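Local coordinates for GTP-binding protein (Pyrococcus horikoshii, PDB 1WXQ), which probably binds GTP as an Obg-like P-loop GTPase and may hydrolyse nucleoside triphosphates, though its cellular role is unknown, at residues M1-G7 with A102-V108; Y124-V128 with R234-E239; I138-Y143 with A207-R211; G149-F153 with A167-H171. All coordinates share one frame; numbering follows the deposited sequence.

Contact 1. Residues M1-G7 with A102-V108; sequences MEIGVVG and ASALIHV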
loop_
_atom_site.group_PDB
_atom_site.type_symbol
_atom_site.label_atom_id
_atom_site.label_comp_id
_atom_site.label_asym_id
_atom_site.label_seq_id
_atom_site.Cartn_x
_atom_site.Cartn_y
_atom_site.Cartn_z
HETATM N N MSE A 1 5.165 -3.110 6.990
HETATM C CA MSE A 1 4.496 -2.606 5.758
HETATM C C MSE A 1 5.198 -1.362 5.223
HETATM O O MSE A 1 5.618 -0.492 5.985
HETATM C CB MSE A 1 3.030 -2.300 6.054
HETATM C CG MSE A 1 2.198 -2.001 4.822
HETATM SE SE MSE A 1 2.323 -0.167 4.244
HETATM C CE MSE A 1 0.853 0.529 5.319
ATOM N N GLU A 2 5.319 -1.278 3.907
ATOM C CA GLU A 2 5.992 -0.151 3.280
ATOM C C GLU A 2 5.532 0.032 1.838
ATOM O O GLU A 2 5.259 -0.948 1.145
ATOM C CB GLU A 2 7.501 -0.389 3.360
ATOM C CG GLU A 2 8.302 -0.128 2.109
ATOM C CD GLU A 2 9.566 -0.982 2.072
ATOM O OE1 GLU A 2 9.427 -2.214 1.894
ATOM O OE2 GLU A 2 10.685 -0.430 2.233
ATOM N N ILE A 3 5.461 1.293 1.400
ATOM C CA ILE A 3 5.025 1.647 0.050
ATOM C C ILE A 3 6.177 2.144 -0.806
ATOM O O ILE A 3 6.861 3.087 -0.430
ATOM C CB ILE A 3 3.964 2.772 0.078
ATOM C CG1 ILE A 3 2.747 2.346 0.908
ATOM C CG2 ILE A 3 3.555 3.121 -1.339
ATOM C CD1 ILE A 3 1.737 3.442 1.081
ATOM N N GLY A 4 6.379 1.522 -1.962
ATOM C CA GLY A 4 7.450 1.934 -2.851
ATOM C C GLY A 4 6.924 2.817 -3.970
ATOM O O GLY A 4 5.856 2.536 -4.518
ATOM N N VAL A 5 7.660 3.880 -4.299
ATOM C CA VAL A 5 7.276 4.818 -5.356
ATOM C C VAL A 5 8.215 4.666 -6.547
ATOM O O VAL A 5 9.424 4.901 -6.436
ATOM C CB VAL A 5 7.340 6.267 -4.863
ATOM C CG1 VAL A 5 6.883 7.200 -5.956
ATOM C CG2 VAL A 5 6.483 6.436 -3.621
ATOM N N VAL A 6 7.649 4.282 -7.690
ATOM C CA VAL A 6 8.433 4.038 -8.888
ATOM C C VAL A 6 7.925 4.848 -10.064
ATOM O O VAL A 6 6.802 5.342 -10.037
ATOM C CB VAL A 6 8.368 2.545 -9.297
ATOM C CG1 VAL A 6 8.814 1.662 -8.149
ATOM C CG2 VAL A 6 6.943 2.184 -9.701
ATOM N N GLY A 7 8.748 4.943 -11.107
ATOM C CA GLY A 7 8.363 5.681 -12.299
ATOM C C GLY A 7 9.546 6.010 -13.198
ATOM O O GLY A 7 10.693 5.835 -12.810
ATOM N N ALA A 102 8.434 -4.163 -0.845
ATOM C CA ALA A 102 7.263 -3.310 -0.885
ATOM C C ALA A 102 5.965 -4.091 -0.756
ATOM O O ALA A 102 5.809 -5.140 -1.352
ATOM C CB ALA A 102 7.255 -2.511 -2.188
ATOM N N SER A 103 5.038 -3.575 0.037
ATOM C CA SER A 103 3.740 -4.215 0.171
ATOM C C SER A 103 2.887 -3.688 -0.983
ATOM O O SER A 103 1.895 -4.297 -1.372
ATOM C CB SER A 103 3.073 -3.834 1.492
ATOM O OG SER A 103 3.800 -4.342 2.585
ATOM N N ALA A 104 3.254 -2.527 -1.504
ATOM C CA ALA A 104 2.502 -1.958 -2.609
ATOM C C ALA A 104 3.341 -0.909 -3.267
ATOM O O ALA A 104 4.303 -0.415 -2.685
ATOM C CB ALA A 104 1.185 -1.344 -2.137
ATOM N N LEU A 105 2.972 -0.567 -4.491
ATOM C CA LEU A 105 3.713 0.434 -5.214
ATOM C C LEU A 105 2.791 1.512 -5.758
ATOM O O LEU A 105 1.661 1.235 -6.158
ATOM C CB LEU A 105 4.419 -0.200 -6.401
ATOM C CG LEU A 105 5.286 -1.429 -6.243
ATOM C CD1 LEU A 105 5.465 -2.067 -7.625
ATOM C CD2 LEU A 105 6.600 -1.053 -5.626
ATOM N N ILE A 106 3.295 2.739 -5.772
ATOM C CA ILE A 106 2.569 3.848 -6.350
ATOM C C ILE A 106 3.333 4.156 -7.641
ATOM O O ILE A 106 4.439 4.700 -7.607
ATOM C CB ILE A 106 2.610 5.081 -5.454
ATOM C CG1 ILE A 106 1.824 4.815 -4.175
ATOM C CG2 ILE A 106 2.030 6.291 -6.200
ATOM C CD1 ILE A 106 1.902 5.967 -3.192
ATOM N N HIS A 107 2.766 3.778 -8.779
ATOM C CA HIS A 107 3.451 4.046 -10.034
ATOM C C HIS A 107 3.047 5.393 -10.647
ATOM O O HIS A 107 1.950 5.540 -11.193
ATOM C CB HIS A 107 3.197 2.922 -11.041
ATOM C CG HIS A 107 4.009 3.058 -12.296
ATOM N ND1 HIS A 107 4.915 4.074 -12.476
ATOM C CD2 HIS A 107 4.047 2.299 -13.409
ATOM C CE1 HIS A 107 5.491 3.941 -13.660
ATOM N NE2 HIS A 107 4.988 2.880 -14.245
ATOM N N VAL A 108 3.961 6.359 -10.562
ATOM C CA VAL A 108 3.768 7.711 -11.086
ATOM C C VAL A 108 4.023 7.781 -12.586
ATOM O O VAL A 108 5.085 7.396 -13.063
ATOM C CB VAL A 108 4.710 8.682 -10.387
ATOM C CG1 VAL A 108 4.451 10.088 -10.864
ATOM C CG2 VAL A 108 4.532 8.563 -8.891
#
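Ile3 to Val6 run parallel to Ala104 to His107 as adjacent strands, their short axes 4.6 Å apart at closest approach and turned 26° from one another. Toward 102-108 the bonding falls to Gly4 and Val6, while Ile3 and Val5 turn to strand 68-77. Gly4 N gives to Ala104 O at 2.9 Å and Gly4 O accepts from Ile106 N; Val6 repeats the pattern with Ile106 O and Val108 N. Ser103 N, just ahead of the second strand, donates to Glu2 O. The carboxylate of Glu2 pairs with Lys74 on strand 68-77.

On the face carrying Ile3, Val5, Ile106 and Val108, CG2 of Ile3 leans across CG1 of Ile106 at 3.7 Å. Further along, Val5 holds CG1 opposite its backbone N (chi1 -178°), which sets it 4.0 Å from Val108 CG2. Val312 and Val308 of helix 305-316 cover part of this face. On the other face Gly4 has no side chain, and Leu105 CD2 lies 4.2 Å from its CA. His107 turns its ring obliquely to Val6 and sends ND1 to Val6 O in a weak, bent bond of 3.3 Å, so this carbonyl also serves a side chain besides Val108 N. Flanked by strands 68-77 and 104-110, strand 2-7 lies inside the central sheet of a P-loop NTPase fold, and Gly7 opens a sequence that fits the Walker A pattern.

Contact 2. Residues Y124-V128 with R234-E239; sequences YHDPV and RLVREE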
loop_
_atom_site.group_PDB
_atom_site.type_symbol
_atom_site.label_atom_id
_atom_site.label_comp_id
_atom_site.label_asym_id
_atom_site.label_seq_id
_atom_site.Cartn_x
_atom_site.Cartn_y
_atom_site.Cartn_z
ATOM N N TYR A 124 3.756 12.688 -28.067
ATOM C CA TYR A 124 2.740 11.926 -27.354
ATOM C C TYR A 124 3.092 10.468 -27.136
ATOM O O TYR A 124 3.334 9.727 -28.089
ATOM C CB TYR A 124 1.406 11.989 -28.089
ATOM C CG TYR A 124 0.286 11.340 -27.313
ATOM C CD1 TYR A 124 -0.219 11.938 -26.160
ATOM C CD2 TYR A 124 -0.252 10.118 -27.712
ATOM C CE1 TYR A 124 -1.233 11.337 -25.424
ATOM C CE2 TYR A 124 -1.266 9.509 -26.982
ATOM C CZ TYR A 124 -1.751 10.123 -25.839
ATOM O OH TYR A 124 -2.752 9.525 -25.107
ATOM N N HIS A 125 3.101 10.060 -25.873
ATOM C CA HIS A 125 3.397 8.681 -25.517
ATOM C C HIS A 125 2.410 8.221 -24.452
ATOM O O HIS A 125 2.450 8.673 -23.312
ATOM C CB HIS A 125 4.827 8.552 -24.996
ATOM C CG HIS A 125 5.215 7.145 -24.669
ATOM N ND1 HIS A 125 5.219 6.138 -25.611
ATOM C CD2 HIS A 125 5.598 6.573 -23.503
ATOM C CE1 HIS A 125 5.588 5.006 -25.040
ATOM N NE2 HIS A 125 5.824 5.242 -23.760
ATOM N N ASP A 126 1.524 7.321 -24.852
ATOM C CA ASP A 126 0.498 6.779 -23.985
ATOM C C ASP A 126 1.089 6.226 -22.684
ATOM O O ASP A 126 1.900 5.305 -22.702
ATOM C CB ASP A 126 -0.247 5.679 -24.736
ATOM C CG ASP A 126 -1.683 5.520 -24.271
ATOM O OD1 ASP A 126 -2.063 6.158 -23.266
ATOM O OD2 ASP A 126 -2.433 4.750 -24.913
ATOM N N PRO A 127 0.694 6.797 -21.532
ATOM C CA PRO A 127 1.185 6.355 -20.227
ATOM C C PRO A 127 0.882 4.876 -20.016
ATOM O O PRO A 127 1.657 4.145 -19.386
ATOM C CB PRO A 127 0.412 7.242 -19.258
ATOM C CG PRO A 127 0.241 8.486 -20.031
ATOM C CD PRO A 127 -0.190 7.960 -21.369
ATOM N N VAL A 128 -0.261 4.456 -20.548
ATOM C CA VAL A 128 -0.717 3.079 -20.459
ATOM C C VAL A 128 0.299 2.047 -20.953
ATOM O O VAL A 128 0.172 0.852 -20.723
ATOM C CB VAL A 128 -1.913 2.840 -21.422
ATOM C CG1 VAL A 128 -2.189 1.349 -21.545
ATOM C CG2 VAL A 128 -3.155 3.598 -20.931
ATOM N N ARG A 234 -9.331 9.115 -19.883
ATOM C CA ARG A 234 -9.082 8.038 -20.828
ATOM C C ARG A 234 -8.179 6.971 -20.214
ATOM O O ARG A 234 -8.385 5.773 -20.365
ATOM C CB ARG A 234 -8.412 8.642 -22.061
ATOM C CG ARG A 234 -8.202 7.618 -23.172
ATOM C CD ARG A 234 -7.603 8.257 -24.431
ATOM N NE ARG A 234 -6.311 8.882 -24.124
ATOM C CZ ARG A 234 -6.027 10.040 -24.750
ATOM N NH1 ARG A 234 -6.904 10.570 -25.584
ATOM N NH2 ARG A 234 -4.869 10.660 -24.513
ATOM N N LEU A 235 -7.121 7.454 -19.536
ATOM C CA LEU A 235 -6.188 6.532 -18.902
ATOM C C LEU A 235 -6.822 5.838 -17.697
ATOM O O LEU A 235 -6.609 4.660 -17.443
ATOM C CB LEU A 235 -4.959 7.327 -18.459
ATOM C CG LEU A 235 -4.016 6.505 -17.577
ATOM C CD1 LEU A 235 -3.252 5.444 -18.372
ATOM C CD2 LEU A 235 -2.959 7.360 -16.879
ATOM N N VAL A 236 -7.612 6.614 -16.929
ATOM C CA VAL A 236 -8.337 5.996 -15.818
ATOM C C VAL A 236 -9.221 4.842 -16.302
ATOM O O VAL A 236 -9.162 3.729 -15.799
ATOM C CB VAL A 236 -9.206 7.063 -15.149
ATOM C CG1 VAL A 236 -10.041 6.430 -14.037
ATOM C CG2 VAL A 236 -8.335 8.155 -14.562
ATOM N N ARG A 237 -10.025 5.117 -17.320
ATOM C CA ARG A 237 -10.912 4.105 -17.889
ATOM C C ARG A 237 -10.196 2.862 -18.384
ATOM O O ARG A 237 -10.547 1.747 -18.006
ATOM C CB ARG A 237 -11.720 4.696 -19.046
ATOM C CG ARG A 237 -12.849 5.609 -18.627
ATOM C CD ARG A 237 -14.084 4.845 -18.183
ATOM N NE ARG A 237 -15.245 5.730 -18.205
ATOM C CZ ARG A 237 -15.553 6.586 -17.237
ATOM N NH1 ARG A 237 -14.792 6.669 -16.149
ATOM N NH2 ARG A 237 -16.603 7.382 -17.369
ATOM N N GLU A 238 -9.204 3.064 -19.240
ATOM C CA GLU A 238 -8.453 1.963 -19.822
ATOM C C GLU A 238 -7.839 1.077 -18.735
ATOM O O GLU A 238 -8.045 -0.138 -18.714
ATOM C CB GLU A 238 -7.359 2.528 -20.739
ATOM C CG GLU A 238 -6.745 1.542 -21.715
ATOM C CD GLU A 238 -5.641 2.178 -22.564
ATOM O OE1 GLU A 238 -5.818 3.324 -23.047
ATOM O OE2 GLU A 238 -4.591 1.529 -22.758
ATOM N N GLU A 239 -7.108 1.695 -17.816
ATOM C CA GLU A 239 -6.451 0.964 -16.749
ATOM C C GLU A 239 -7.334 0.407 -15.632
ATOM O O GLU A 239 -6.987 -0.603 -15.027
ATOM C CB GLU A 239 -5.334 1.824 -16.146
ATOM C CG GLU A 239 -4.128 1.984 -17.058
ATOM C CD GLU A 239 -3.639 0.651 -17.609
ATOM O OE1 GLU A 239 -3.660 -0.350 -16.861
ATOM O OE2 GLU A 239 -3.228 0.599 -18.791
#
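Pro127 and Val128 rest against Leu235 in a small apolar patch, Pro127 CB lying 4.1 Å from Leu235 CD2. Val128 and Leu235 lie alongside, pointing opposite ways, with their CA atoms 6.7 Å apart; the model is too tight between their methyl groups for an exact spacing to be trusted. Leu235 gets there because its CG is anti to the backbone N (chi1 171°), throwing both methyls off the helix toward the other segment. Around this patch the groups are polar. Asp126 and Glu238 face each other, OD2 of the first 4.1 Å from OE1 of the second, a like-charged pair whose strain the nearby Arg234 guanidinium may ease. At the rim Tyr124 OH comes doubtfully close to Arg234 NH2, at an angle too poor for a hydrogen bond; ring and guanidinium planes stand 83° apart.

Helix 229-241, which carries Leu235, is the connection of a beta-alpha-beta crossover between the parallel strands 217-222 and 245-249, and here it meets the start of helix 127-147. Behind the patch, Val109 of strand 104-110 touches both Pro127 and Leu235, and Ile131, one turn on from Pro127, also packs on Leu235. Glu239 is tied by OE1 to Arg242 in a salt bridge.

Contact 3. Residues I138-Y143 with A207-R211; sequences IDYWIY and ASEIR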
loop_
_atom_site.group_PDB
_atom_site.type_symbol
_atom_site.label_atom_id
_atom_site.label_comp_id
_atom_site.label_asym_id
_atom_site.label_seq_id
_atom_site.Cartn_x
_atom_site.Cartn_y
_atom_site.Cartn_z
ATOM N N ILE A 138 8.511 -6.623 -13.452
ATOM C CA ILE A 138 8.319 -7.239 -12.137
ATOM C C ILE A 138 7.911 -8.691 -12.320
ATOM O O ILE A 138 8.339 -9.570 -11.577
ATOM C CB ILE A 138 7.257 -6.462 -11.325
ATOM C CG1 ILE A 138 7.808 -5.067 -11.009
ATOM C CG2 ILE A 138 6.889 -7.220 -10.074
ATOM C CD1 ILE A 138 6.768 -4.031 -10.616
ATOM N N ASP A 139 7.100 -8.933 -13.340
ATOM C CA ASP A 139 6.647 -10.274 -13.659
ATOM C C ASP A 139 7.789 -11.198 -14.020
ATOM O O ASP A 139 7.876 -12.298 -13.494
ATOM C CB ASP A 139 5.649 -10.229 -14.806
ATOM C CG ASP A 139 4.239 -9.993 -14.325
ATOM O OD1 ASP A 139 4.082 -9.522 -13.171
ATOM O OD2 ASP A 139 3.292 -10.277 -15.093
ATOM N N TYR A 140 8.672 -10.765 -14.910
ATOM C CA TYR A 140 9.775 -11.628 -15.296
ATOM C C TYR A 140 10.824 -11.756 -14.206
ATOM O O TYR A 140 11.485 -12.789 -14.088
ATOM C CB TYR A 140 10.387 -11.147 -16.610
ATOM C CG TYR A 140 9.506 -11.547 -17.758
ATOM C CD1 TYR A 140 8.239 -10.985 -17.911
ATOM C CD2 TYR A 140 9.880 -12.577 -18.624
ATOM C CE1 TYR A 140 7.364 -11.439 -18.891
ATOM C CE2 TYR A 140 9.007 -13.041 -19.607
ATOM C CZ TYR A 140 7.757 -12.475 -19.736
ATOM O OH TYR A 140 6.892 -12.950 -20.704
ATOM N N TRP A 141 10.955 -10.725 -13.379
ATOM C CA TRP A 141 11.923 -10.756 -12.275
ATOM C C TRP A 141 11.633 -11.945 -11.304
ATOM O O TRP A 141 12.539 -12.709 -10.972
ATOM C CB TRP A 141 11.908 -9.399 -11.587
ATOM C CG TRP A 141 12.472 -9.410 -10.196
ATOM C CD1 TRP A 141 13.706 -9.850 -9.806
ATOM C CD2 TRP A 141 11.811 -8.958 -9.000
ATOM N NE1 TRP A 141 13.854 -9.702 -8.442
ATOM C CE2 TRP A 141 12.711 -9.157 -7.924
ATOM C CE3 TRP A 141 10.546 -8.401 -8.737
ATOM C CZ2 TRP A 141 12.388 -8.821 -6.604
ATOM C CZ3 TRP A 141 10.223 -8.066 -7.414
ATOM C CH2 TRP A 141 11.145 -8.278 -6.368
ATOM N N ILE A 142 10.367 -12.026 -10.851
ATOM C CA ILE A 142 9.800 -13.103 -10.049
ATOM C C ILE A 142 9.892 -14.445 -10.775
ATOM O O ILE A 142 10.250 -15.471 -10.214
ATOM C CB ILE A 142 8.337 -12.765 -9.760
ATOM C CG1 ILE A 142 8.209 -11.307 -9.314
ATOM C CG2 ILE A 142 7.811 -13.655 -8.618
ATOM C CD1 ILE A 142 6.939 -11.059 -8.498
ATOM N N TYR A 143 9.507 -14.419 -12.064
ATOM C CA TYR A 143 9.569 -15.638 -12.860
ATOM C C TYR A 143 11.000 -16.172 -12.952
ATOM O O TYR A 143 11.250 -17.367 -12.878
ATOM C CB TYR A 143 9.037 -15.317 -14.257
ATOM C CG TYR A 143 9.513 -16.335 -15.233
ATOM C CD1 TYR A 143 8.917 -17.592 -15.270
ATOM C CD2 TYR A 143 10.501 -16.012 -16.163
ATOM C CE1 TYR A 143 9.291 -18.511 -16.239
ATOM C CE2 TYR A 143 10.882 -16.935 -17.126
ATOM C CZ TYR A 143 10.283 -18.180 -17.163
ATOM O OH TYR A 143 10.631 -19.094 -18.140
ATOM N N ALA A 207 3.966 -16.553 -11.666
ATOM C CA ALA A 207 4.718 -15.355 -11.307
ATOM C C ALA A 207 3.818 -14.120 -11.354
ATOM O O ALA A 207 3.797 -13.325 -10.419
ATOM C CB ALA A 207 5.921 -15.163 -12.256
ATOM N N SER A 208 3.076 -13.972 -12.447
ATOM C CA SER A 208 2.188 -12.833 -12.617
ATOM C C SER A 208 1.158 -12.787 -11.493
ATOM O O SER A 208 0.859 -11.718 -10.959
ATOM C CB SER A 208 1.474 -12.899 -13.984
ATOM O OG SER A 208 2.385 -12.681 -15.065
ATOM N N GLU A 209 0.631 -13.948 -11.124
ATOM C CA GLU A 209 -0.361 -13.994 -10.074
ATOM C C GLU A 209 0.232 -13.547 -8.747
ATOM O O GLU A 209 -0.458 -12.952 -7.924
ATOM C CB GLU A 209 -0.935 -15.401 -9.947
ATOM C CG GLU A 209 -2.097 -15.494 -8.964
ATOM C CD GLU A 209 -3.101 -14.352 -9.100
ATOM O OE1 GLU A 209 -3.509 -14.024 -10.240
ATOM O OE2 GLU A 209 -3.486 -13.792 -8.050
ATOM N N ILE A 210 1.515 -13.820 -8.542
ATOM C CA ILE A 210 2.189 -13.439 -7.306
ATOM C C ILE A 210 2.381 -11.937 -7.255
ATOM O O ILE A 210 2.185 -11.315 -6.209
ATOM C CB ILE A 210 3.557 -14.140 -7.183
ATOM C CG1 ILE A 210 3.350 -15.616 -6.841
ATOM C CG2 ILE A 210 4.390 -13.490 -6.118
ATOM C CD1 ILE A 210 2.601 -15.810 -5.532
ATOM N N ARG A 211 2.756 -11.359 -8.397
ATOM C CA ARG A 211 2.975 -9.926 -8.499
ATOM C C ARG A 211 1.690 -9.197 -8.146
ATOM O O ARG A 211 1.689 -8.293 -7.322
ATOM C CB ARG A 211 3.410 -9.553 -9.924
ATOM C CG ARG A 211 3.614 -8.063 -10.155
ATOM C CD ARG A 211 2.359 -7.385 -10.688
ATOM N NE ARG A 211 1.968 -7.966 -11.969
ATOM C CZ ARG A 211 0.932 -7.569 -12.707
ATOM N NH1 ARG A 211 0.160 -6.571 -12.305
ATOM N NH2 ARG A 211 0.661 -8.184 -13.851
#
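The carboxylate of Asp139 and the guanidinium of Arg211 meet with their planes 37° apart, and Ser208 comes to the carboxylate from a different direction. Arg211 NE approaches OD1 on its syn side, slightly out of the carboxylate plane, and makes a salt-bridging hydrogen bond of 2.9 Å; seen from the arginine, OD1 lies at the guanidinium edge. Ser208 instead stands well above the carboxylate plane, where its OG donates to Asp139 OD2 at 2.6 Å. Each carboxylate oxygen thus has its own partner, and the group is held against turning. Arg211 starts with CG anti to its N (chi1 178°), then bends at the next two torsions, which folds NE back to the aspartate, while NH1 goes on to Glu135. Replacing Asp139 with an alanine would take away the acceptor of each and is likely to leave Arg211 NE freer to turn, though NH1 would still have Glu135.

Beside this polar grip the surfaces are apolar. Ala207 CB nestles against the first helix, 3.7 Å from Tyr143 CB and 4.2 Å from Ile142 CB. Ile142 then reaches Ile210, CG2 to CG2 at 4.2 Å. Ile138 crosses the aliphatic stem of Arg211 at about a right angle.

This is steep helix-helix packing, the segments crossing at 118°, with an interhelical salt bridge beside an apolar patch. Helix 127-147 follows strand 104-110 of the P-loop NTPase sheet. Tyr143 OH bonds to Gln200 at the start of helix 200-214, which packs on helix 127-147 and, through Glu209 and Ile210, on Ala185 of helix 179-188.

Contact 4. Residues G149-F153 with A167-H171; sequences GWDKF and AIAEH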
loop_
_atom_site.group_PDB
_atom_site.type_symbol
_atom_site.label_atom_id
_atom_site.label_comp_id
_atom_site.label_asym_id
_atom_site.label_seq_id
_atom_site.Cartn_x
_atom_site.Cartn_y
_atom_site.Cartn_z
ATOM N N GLY A 149 17.007 -22.692 -12.208
ATOM C CA GLY A 149 17.261 -23.721 -11.220
ATOM C C GLY A 149 16.108 -24.695 -11.158
ATOM O O GLY A 149 16.252 -25.816 -10.697
ATOM N N TRP A 150 14.944 -24.272 -11.627
ATOM C CA TRP A 150 13.624 -24.809 -11.276
ATOM C C TRP A 150 13.529 -26.334 -11.458
ATOM O O TRP A 150 12.554 -26.972 -11.082
ATOM C CB TRP A 150 12.578 -24.118 -12.151
ATOM C CG TRP A 150 11.248 -24.726 -11.921
ATOM C CD1 TRP A 150 10.638 -25.742 -12.689
ATOM C CD2 TRP A 150 10.364 -24.467 -10.803
ATOM N NE1 TRP A 150 9.459 -26.158 -12.158
ATOM C CE2 TRP A 150 9.256 -25.341 -10.934
ATOM C CE3 TRP A 150 10.417 -23.588 -9.725
ATOM C CZ2 TRP A 150 8.246 -25.325 -9.988
ATOM C CZ3 TRP A 150 9.406 -23.572 -8.778
ATOM C CH2 TRP A 150 8.311 -24.444 -8.914
ATOM N N ASP A 151 14.577 -26.970 -12.051
ATOM C CA ASP A 151 14.484 -28.405 -12.228
ATOM C C ASP A 151 14.999 -29.080 -10.965
ATOM O O ASP A 151 14.455 -30.058 -10.468
ATOM C CB ASP A 151 15.371 -28.779 -13.419
ATOM C CG ASP A 151 14.599 -29.663 -14.389
ATOM O OD1 ASP A 151 14.475 -30.857 -14.100
ATOM O OD2 ASP A 151 14.192 -29.179 -15.440
ATOM N N LYS A 152 16.117 -28.524 -10.458
ATOM C CA LYS A 152 16.755 -28.905 -9.191
ATOM C C LYS A 152 16.121 -28.117 -8.069
ATOM O O LYS A 152 16.774 -27.590 -7.163
ATOM C CB LYS A 152 18.249 -28.583 -9.239
ATOM C CG LYS A 152 19.022 -29.551 -10.108
ATOM C CD LYS A 152 20.493 -29.206 -10.100
ATOM C CE LYS A 152 21.330 -30.071 -11.022
ATOM N NZ LYS A 152 22.706 -29.614 -10.941
ATOM N N PHE A 153 14.809 -27.964 -8.227
ATOM C CA PHE A 153 13.984 -27.617 -7.111
ATOM C C PHE A 153 12.770 -28.546 -7.071
ATOM O O PHE A 153 12.384 -29.036 -6.014
ATOM C CB PHE A 153 13.573 -26.161 -7.285
ATOM C CG PHE A 153 12.517 -25.818 -6.286
ATOM C CD1 PHE A 153 12.871 -25.158 -5.119
ATOM C CD2 PHE A 153 11.189 -26.032 -6.597
ATOM C CE1 PHE A 153 11.879 -24.692 -4.265
ATOM C CE2 PHE A 153 10.198 -25.562 -5.738
ATOM C CZ PHE A 153 10.532 -24.890 -4.563
ATOM N N ALA A 167 8.074 -24.531 0.194
ATOM C CA ALA A 167 9.329 -24.454 -0.547
ATOM C C ALA A 167 9.382 -23.234 -1.469
ATOM O O ALA A 167 10.403 -22.552 -1.550
ATOM C CB ALA A 167 9.536 -25.732 -1.352
ATOM N N ILE A 168 8.295 -22.970 -2.184
ATOM C CA ILE A 168 8.279 -21.799 -3.060
ATOM C C ILE A 168 8.308 -20.575 -2.151
ATOM O O ILE A 168 9.086 -19.642 -2.370
ATOM C CB ILE A 168 7.017 -21.764 -3.951
ATOM C CG1 ILE A 168 7.050 -22.919 -4.952
ATOM C CG2 ILE A 168 6.926 -20.447 -4.661
ATOM C CD1 ILE A 168 5.803 -23.027 -5.812
ATOM N N ALA A 169 7.481 -20.605 -1.108
ATOM C CA ALA A 169 7.412 -19.503 -0.152
ATOM C C ALA A 169 8.781 -19.144 0.393
ATOM O O ALA A 169 9.131 -17.961 0.466
ATOM C CB ALA A 169 6.478 -19.852 0.988
ATOM N N GLU A 170 9.562 -20.143 0.787
ATOM C CA GLU A 170 10.895 -19.841 1.298
ATOM C C GLU A 170 11.726 -19.255 0.181
ATOM O O GLU A 170 12.421 -18.256 0.364
ATOM C CB GLU A 170 11.623 -21.092 1.813
ATOM C CG GLU A 170 13.151 -20.880 1.894
ATOM C CD GLU A 170 13.929 -22.115 2.310
ATOM O OE1 GLU A 170 13.565 -23.233 1.871
ATOM O OE2 GLU A 170 14.920 -21.955 3.066
ATOM N N HIS A 171 11.657 -19.895 -0.978
ATOM C CA HIS A 171 12.424 -19.445 -2.120
ATOM C C HIS A 171 12.117 -18.014 -2.513
ATOM O O HIS A 171 13.000 -17.319 -2.996
ATOM C CB HIS A 171 12.213 -20.381 -3.315
ATOM C CG HIS A 171 13.253 -20.239 -4.380
ATOM N ND1 HIS A 171 13.191 -20.915 -5.576
ATOM C CD2 HIS A 171 14.370 -19.475 -4.439
ATOM C CE1 HIS A 171 14.220 -20.572 -6.330
ATOM N NE2 HIS A 171 14.951 -19.698 -5.663
#
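Ala167 meets the far end of the Phe153 ring, its CB 3.5 Å from CZ. The phenyl is aimed there because CG lies anti to the backbone N (chi1 170°), carrying the ring straight out from the short helix 151-154. Its edge, in plane, points at the helix backbone between Ala167 and the next residue, Ile168, whose N is 3.8 Å from Phe153 CZ. The isoleucine side chain crosses the phenylalanine at about a right angle, CG1 standing 4.0 Å from CZ. Its CD1 reaches on to Trp150, 4.2 Å from CH2 at the indole edge. Trp150 and Phe153 back each other: CD2 of Phe153 sits 3.7 Å above one indole face, offset toward the rim, and Trp198 meets the indole as well.

One turn on, His171 brings its imidazole obliquely beside the phenyl, centroids 5.7 Å apart and planes at 31°. A helical bond from His171 N to Ala167 O sets these two residues on the same side of helix 164-171, facing Phe153. Were Phe153 cut back to an alanine, a gap would probably open before Ala167 and Ile168 and one face of the Trp150 indole lose the phenyl.

This packing lies in the helical region between strands 104-110 and 217-222, consistent with the helical insertion of Obg-like GTPases. With no hydrogen bond joining the segments, their fit rests on apolar and aromatic surfaces, and so on shape rather than directed polar bonds.

Helix 127-147 joins contacts 2 and 3. Its start enters contact 2 and its later turns enter contact 3, whose centres are 23 Å apart, and the chain running on from it reaches contact 4, 14 Å from contact 3 between centres. Contact 1 joins two strands of the central sheet: Leu105 CD1 touches Ile138 CD1 at 3.8 Å, so contact 3 packs on strand 104-110, whereas contact 2 comes no nearer to contact 1 than about 6 Å between nearest atoms. Contact 4 lies farthest out, its centre 26 Å from that of contact 1. At Gly7, the end of contact 1, begins a sequence fitting the P-loop, probably the nucleotide site.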